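Local coordinates for protein putative acetyl xylan esterase (Cellvibrio japonicus, PDB 2W9X) that removes acetyl groups from plant cell wall polysaccharides, deacetylating xylan and, with a large preference, glucomannan, at residues 180-185 against 190-195; 247-252 against 267-272. One frame throughout, in Å; residues are numbered along the deposited sequence.

How the contacts relate
Both contacts belong to the SGNH-type hydrolase domain, the three-layer fold built on a five-stranded parallel sheet. Contact 1 packs helix 180-187 against edge strand 191-196; contact 2, later in the chain, joins the short helix 246-249, just after strand 239-243, to helix 262-283. Their centres are 25 Å apart, and their nearest atoms about 11 Å. Neither contact touches the presumed nucleophile through its nearest measured side chain: Ser151 is about 11 Å, side chain to side chain, from Ile194 in contact 1 and from Asp248 in contact 2. Contact 2, however, contains Asn247, which, like Gly199, probably stabilises the transition state. No other subunit touches either contact.

Contact 1: 180-185 against 190-195; sequences FGPLTA and ADYQIN
Pro182 and Ala185 on the helix pack round the ring of Tyr192 on the strand. Pro182 lies over one face: its CA is 4.0 Å from the centroid of the Tyr192 ring, a CH-pi contact, and its CG is 3.6 Å from Tyr192 CE1. Ala185 meets the ring obliquely, its CB tightly packed at 3.4 Å from Tyr192 CD2. Tyr192 CG sits between the backbone N and the carbonyl carbon (chi1 55°), which lays the ring against the proline, the two side chains crossing at about a right angle. Farther along the strand, Ile194 uses the end of its longer branch. CD1 comes within 3.7 Å of Pro182 CD and within 4.1 Å of Gly181 CA, a close approach to the helix backbone where Gly181 has no side chain.

One backbone hydrogen bond, Ala190 N to Ala185 O at 3.0 Å, closes the turn from helix to strand. The polar end of Tyr192 is held by Gln177 and Arg110, both hydrogen-bonded to its OH.

Helix 180-185 and strand 191-195 run antiparallel at 169°, their axes 8.4 Å apart, as the returning half of a beta-alpha-beta crossover that starts from strand 144-149. That strand pairs with 191-196 and touches Thr184 and Ala185, while helix 339-354 packs against Phe180, Leu183 and Thr184.

Contact 2: 247-252 against 267-272; sequences NDFSTA and ADYVAN
Asp248 and Tyr269 mark the closest backbone approach, their CA atoms 7.7 Å apart, so the two segments meet through side chains. Residues 247-249 belong to the short helix 246-249, and the segment runs on as loop, whereas 267-272 is a regular piece of the long helix 262-283.

Tyr269 meets both partners. A first torsion of 174° swings its ring out opposite its own N, to where Asp248 and Phe249 both reach it. Phe249 turns its edge to the tyrosine face in a T-shaped stack, with centroids 4.7 Å apart and planes at 61°. Phe249 CE2 sits over the middle of the Tyr269 ring, and Phe249 CZ approaches Tyr269 CG to 3.4 Å. The phenylalanine ring is itself backed by its neighbour in sequence, Asp248 CB lying over the centre of one of its faces.

Asn247 and Asp248 end a Gly-Thr-Asn-Asp sequence, the GxND block of SGNH hydrolases, whose asparagine probably helps form the oxyanion hole here, together with Gly199.

Asp248 lies at the edge of the Tyr269 ring rather than over it. Its CG is 3.4 Å from Tyr269 CD1, its OD2 is 3.5 Å from Tyr269 CE1, and the carboxylate is turned 75° from the ring plane. This buried carboxylate is gripped by three backbone N-H groups: OD1 accepts from Val203 and Arg204, and OD2 from Ile202. It thereby ties the loop a few residues beyond Gly199 to the residue next to Asn247. Tyr269 OH is hydrogen-bonded to Leu244 O, just past strand 239-243, and helix 300-314 touches both aromatic side chains, through Glu300 and Gln304 at Phe249 and Val305 at Tyr269.

Contact 1: 180-185 against 190-195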
loop_
_atom_site.group_PDB
_atom_site.type_symbol
_atom_site.label_atom_id
_atom_site.label_comp_id
_atom_site.label_asym_id
_atom_site.label_seq_id
_atom_site.Cartn_x
_atom_site.Cartn_y
_atom_site.Cartn_z
ATOM N N PHE B 180 -11.567 13.571 9.350
ATOM C CA PHE B 180 -11.619 12.191 8.857
ATOM C C PHE B 180 -11.159 11.110 9.850
ATOM O O PHE B 180 -11.577 9.956 9.743
ATOM C CB PHE B 180 -10.866 12.067 7.518
ATOM C CG PHE B 180 -9.397 12.449 7.596
ATOM C CD1 PHE B 180 -8.434 11.533 8.072
ATOM C CD2 PHE B 180 -8.972 13.706 7.156
ATOM C CE1 PHE B 180 -7.072 11.875 8.140
ATOM C CE2 PHE B 180 -7.629 14.058 7.209
ATOM C CZ PHE B 180 -6.668 13.132 7.709
ATOM N N GLY B 181 -10.323 11.480 10.817
ATOM C CA GLY B 181 -9.783 10.528 11.778
ATOM C C GLY B 181 -10.809 9.942 12.740
ATOM O O GLY B 181 -11.022 8.725 12.745
ATOM N N PRO B 182 -11.439 10.791 13.567
ATOM C CA PRO B 182 -12.554 10.313 14.418
ATOM C C PRO B 182 -13.672 9.621 13.639
ATOM O O PRO B 182 -14.191 8.607 14.105
ATOM C CB PRO B 182 -13.044 11.593 15.096
ATOM C CG PRO B 182 -11.793 12.393 15.224
ATOM C CD PRO B 182 -11.145 12.209 13.849
ATOM N N LEU B 183 -14.020 10.140 12.458
ATOM C CA LEU B 183 -15.070 9.532 11.630
ATOM C C LEU B 183 -14.679 8.134 11.162
ATOM O O LEU B 183 -15.507 7.222 11.179
ATOM C CB LEU B 183 -15.417 10.398 10.410
ATOM C CG LEU B 183 -15.984 11.809 10.547
ATOM C CD1 LEU B 183 -16.217 12.364 9.141
ATOM C CD2 LEU B 183 -17.263 11.880 11.423
ATOM N N THR B 184 -13.424 7.960 10.744
ATOM C CA THR B 184 -12.926 6.622 10.412
ATOM C C THR B 184 -12.969 5.656 11.614
ATOM O O THR B 184 -13.460 4.541 11.491
ATOM C CB THR B 184 -11.520 6.674 9.753
ATOM O OG1 THR B 184 -11.575 7.548 8.612
ATOM C CG2 THR B 184 -11.071 5.305 9.283
ATOM N N ALA B 185 -12.458 6.081 12.764
ATOM C CA ALA B 185 -12.441 5.226 13.950
ATOM C C ALA B 185 -13.861 4.775 14.359
ATOM O O ALA B 185 -14.082 3.624 14.732
ATOM C CB ALA B 185 -11.773 5.941 15.080
ATOM N N ALA B 190 -13.520 1.799 16.987
ATOM C CA ALA B 190 -12.166 1.752 17.542
ATOM C C ALA B 190 -11.904 2.965 18.400
ATOM O O ALA B 190 -12.435 4.042 18.153
ATOM C CB ALA B 190 -11.132 1.686 16.422
ATOM N N ASP B 191 -11.084 2.790 19.426
ATOM C CA ASP B 191 -10.582 3.945 20.145
ATOM C C ASP B 191 -9.571 4.679 19.275
ATOM O O ASP B 191 -8.961 4.084 18.380
ATOM C CB ASP B 191 -9.993 3.531 21.497
ATOM C CG ASP B 191 -11.065 3.294 22.532
ATOM O OD1 ASP B 191 -11.906 4.198 22.759
ATOM O OD2 ASP B 191 -11.075 2.191 23.103
ATOM N N TYR B 192 -9.421 5.983 19.485
ATOM C CA TYR B 192 -8.527 6.746 18.619
ATOM C C TYR B 192 -7.747 7.799 19.348
ATOM O O TYR B 192 -8.210 8.341 20.355
ATOM C CB TYR B 192 -9.283 7.393 17.431
ATOM C CG TYR B 192 -10.465 8.286 17.798
ATOM C CD1 TYR B 192 -10.308 9.663 17.976
ATOM C CD2 TYR B 192 -11.754 7.750 17.925
ATOM C CE1 TYR B 192 -11.398 10.480 18.300
ATOM C CE2 TYR B 192 -12.850 8.559 18.223
ATOM C CZ TYR B 192 -12.669 9.912 18.407
ATOM O OH TYR B 192 -13.764 10.682 18.715
ATOM N N GLN B 193 -6.554 8.064 18.819
ATOM C CA GLN B 193 -5.736 9.207 19.195
ATOM C C GLN B 193 -5.476 10.020 17.932
ATOM O O GLN B 193 -5.152 9.456 16.889
ATOM C CB GLN B 193 -4.407 8.744 19.812
ATOM C CG GLN B 193 -4.550 8.129 21.209
ATOM C CD GLN B 193 -3.228 8.093 21.973
ATOM O OE1 GLN B 193 -3.174 7.661 23.129
ATOM N NE2 GLN B 193 -2.151 8.541 21.324
ATOM N N ILE B 194 -5.642 11.339 18.030
ATOM C CA ILE B 194 -5.382 12.266 16.920
ATOM C C ILE B 194 -4.206 13.149 17.324
ATOM O O ILE B 194 -4.371 14.228 17.881
ATOM C CB ILE B 194 -6.618 13.137 16.540
ATOM C CG1 ILE B 194 -7.899 12.283 16.421
ATOM C CG2 ILE B 194 -6.343 13.960 15.268
ATOM C CD1 ILE B 194 -7.882 11.210 15.297
ATOM N N ASN B 195 -3.006 12.672 17.039
ATOM C CA ASN B 195 -1.805 13.416 17.377
ATOM C C ASN B 195 -1.365 14.254 16.187
ATOM O O ASN B 195 -0.482 13.879 15.413
ATOM C CB ASN B 195 -0.736 12.449 17.867
ATOM C CG ASN B 195 -1.172 11.728 19.120
ATOM O OD1 ASN B 195 -1.768 12.338 20.021
ATOM N ND2 ASN B 195 -0.913 10.426 19.181
#

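Contact 2: 247-252 against 267-272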
loop_
_atom_site.group_PDB
_atom_site.type_symbol
_atom_site.label_atom_id
_atom_site.label_comp_id
_atom_site.label_asym_id
_atom_site.label_seq_id
_atom_site.Cartn_x
_atom_site.Cartn_y
_atom_site.Cartn_z
ATOM N N ASN B 247 3.125 20.740 4.657
ATOM C CA ASN B 247 3.859 21.869 5.198
ATOM C C ASN B 247 5.345 21.845 4.851
ATOM O O ASN B 247 5.948 22.907 4.676
ATOM C CB ASN B 247 3.628 22.002 6.690
ATOM C CG ASN B 247 2.197 22.366 6.998
ATOM O OD1 ASN B 247 1.537 21.705 7.792
ATOM N ND2 ASN B 247 1.698 23.401 6.334
ATOM N N ASP B 248 5.926 20.658 4.707
ATOM C CA ASP B 248 7.317 20.590 4.209
ATOM C C ASP B 248 7.436 21.217 2.832
ATOM O O ASP B 248 8.409 21.915 2.561
ATOM C CB ASP B 248 7.856 19.148 4.164
ATOM C CG ASP B 248 7.869 18.507 5.519
ATOM O OD1 ASP B 248 8.949 18.491 6.148
ATOM O OD2 ASP B 248 6.783 18.049 5.966
ATOM N N PHE B 249 6.437 20.973 1.968
ATOM C CA PHE B 249 6.617 21.247 0.529
ATOM C C PHE B 249 5.714 22.308 -0.111
ATOM O O PHE B 249 5.923 22.656 -1.263
ATOM C CB PHE B 249 6.564 19.949 -0.306
ATOM C CG PHE B 249 7.572 18.915 0.115
ATOM C CD1 PHE B 249 8.937 19.155 -0.013
ATOM C CD2 PHE B 249 7.154 17.706 0.642
ATOM C CE1 PHE B 249 9.872 18.195 0.377
ATOM C CE2 PHE B 249 8.079 16.747 1.043
ATOM C CZ PHE B 249 9.436 16.990 0.896
ATOM N N SER B 250 4.757 22.858 0.626
ATOM C CA SER B 250 3.778 23.730 -0.006
ATOM C C SER B 250 4.327 25.102 -0.437
ATOM O O SER B 250 3.650 25.854 -1.150
ATOM C CB SER B 250 2.573 23.926 0.920
ATOM O OG SER B 250 2.965 24.610 2.085
ATOM N N THR B 251 5.542 25.427 0.012
ATOM C CA THR B 251 6.156 26.727 -0.232
ATOM C C THR B 251 7.607 26.547 -0.634
ATOM O O THR B 251 8.240 25.521 -0.345
ATOM C CB THR B 251 6.131 27.667 1.015
ATOM O OG1 THR B 251 6.804 27.032 2.106
ATOM C CG2 THR B 251 4.709 28.043 1.434
ATOM N N ALA B 252 8.125 27.568 -1.303
ATOM C CA ALA B 252 9.526 27.666 -1.659
ATOM C C ALA B 252 10.369 27.930 -0.412
ATOM O O ALA B 252 9.903 28.547 0.542
ATOM C CB ALA B 252 9.706 28.812 -2.656
ATOM N N ALA B 267 15.803 15.053 0.576
ATOM C CA ALA B 267 16.650 14.061 1.223
ATOM C C ALA B 267 16.367 14.001 2.732
ATOM O O ALA B 267 16.180 12.929 3.307
ATOM C CB ALA B 267 18.121 14.372 0.951
ATOM N N ASP B 268 16.307 15.170 3.358
ATOM C CA ASP B 268 16.110 15.269 4.801
ATOM C C ASP B 268 14.696 14.833 5.214
ATOM O O ASP B 268 14.534 14.144 6.227
ATOM C CB ASP B 268 16.407 16.701 5.259
ATOM C CG ASP B 268 16.498 16.837 6.769
ATOM O OD1 ASP B 268 17.013 15.914 7.430
ATOM O OD2 ASP B 268 16.081 17.890 7.296
ATOM N N TYR B 269 13.688 15.210 4.419
ATOM C CA TYR B 269 12.319 14.761 4.614
ATOM C C TYR B 269 12.249 13.237 4.537
ATOM O O TYR B 269 11.648 12.598 5.403
ATOM C CB TYR B 269 11.383 15.386 3.556
ATOM C CG TYR B 269 9.945 14.875 3.557
ATOM C CD1 TYR B 269 8.950 15.523 4.300
ATOM C CD2 TYR B 269 9.566 13.768 2.783
ATOM C CE1 TYR B 269 7.615 15.071 4.288
ATOM C CE2 TYR B 269 8.255 13.318 2.772
ATOM C CZ TYR B 269 7.286 13.974 3.521
ATOM O OH TYR B 269 6.009 13.511 3.512
ATOM N N VAL B 270 12.845 12.656 3.501
ATOM C CA VAL B 270 12.720 11.210 3.295
ATOM C C VAL B 270 13.376 10.437 4.462
ATOM O O VAL B 270 12.759 9.512 5.015
ATOM C CB VAL B 270 13.223 10.725 1.886
ATOM C CG1 VAL B 270 13.317 9.206 1.829
ATOM C CG2 VAL B 270 12.305 11.219 0.764
ATOM N N ALA B 271 14.595 10.839 4.844
ATOM C CA ALA B 271 15.356 10.155 5.896
ATOM C C ALA B 271 14.611 10.170 7.234
ATOM O O ALA B 271 14.526 9.158 7.914
ATOM C CB ALA B 271 16.759 10.769 6.054
ATOM N N ASN B 272 14.083 11.326 7.611
ATOM C CA ASN B 272 13.381 11.444 8.876
ATOM C C ASN B 272 12.031 10.761 8.927
ATOM O O ASN B 272 11.651 10.209 9.962
ATOM C CB ASN B 272 13.262 12.904 9.268
ATOM C CG ASN B 272 14.501 13.385 9.941
ATOM O OD1 ASN B 272 14.668 13.174 11.137
ATOM N ND2 ASN B 272 15.416 13.967 9.171
#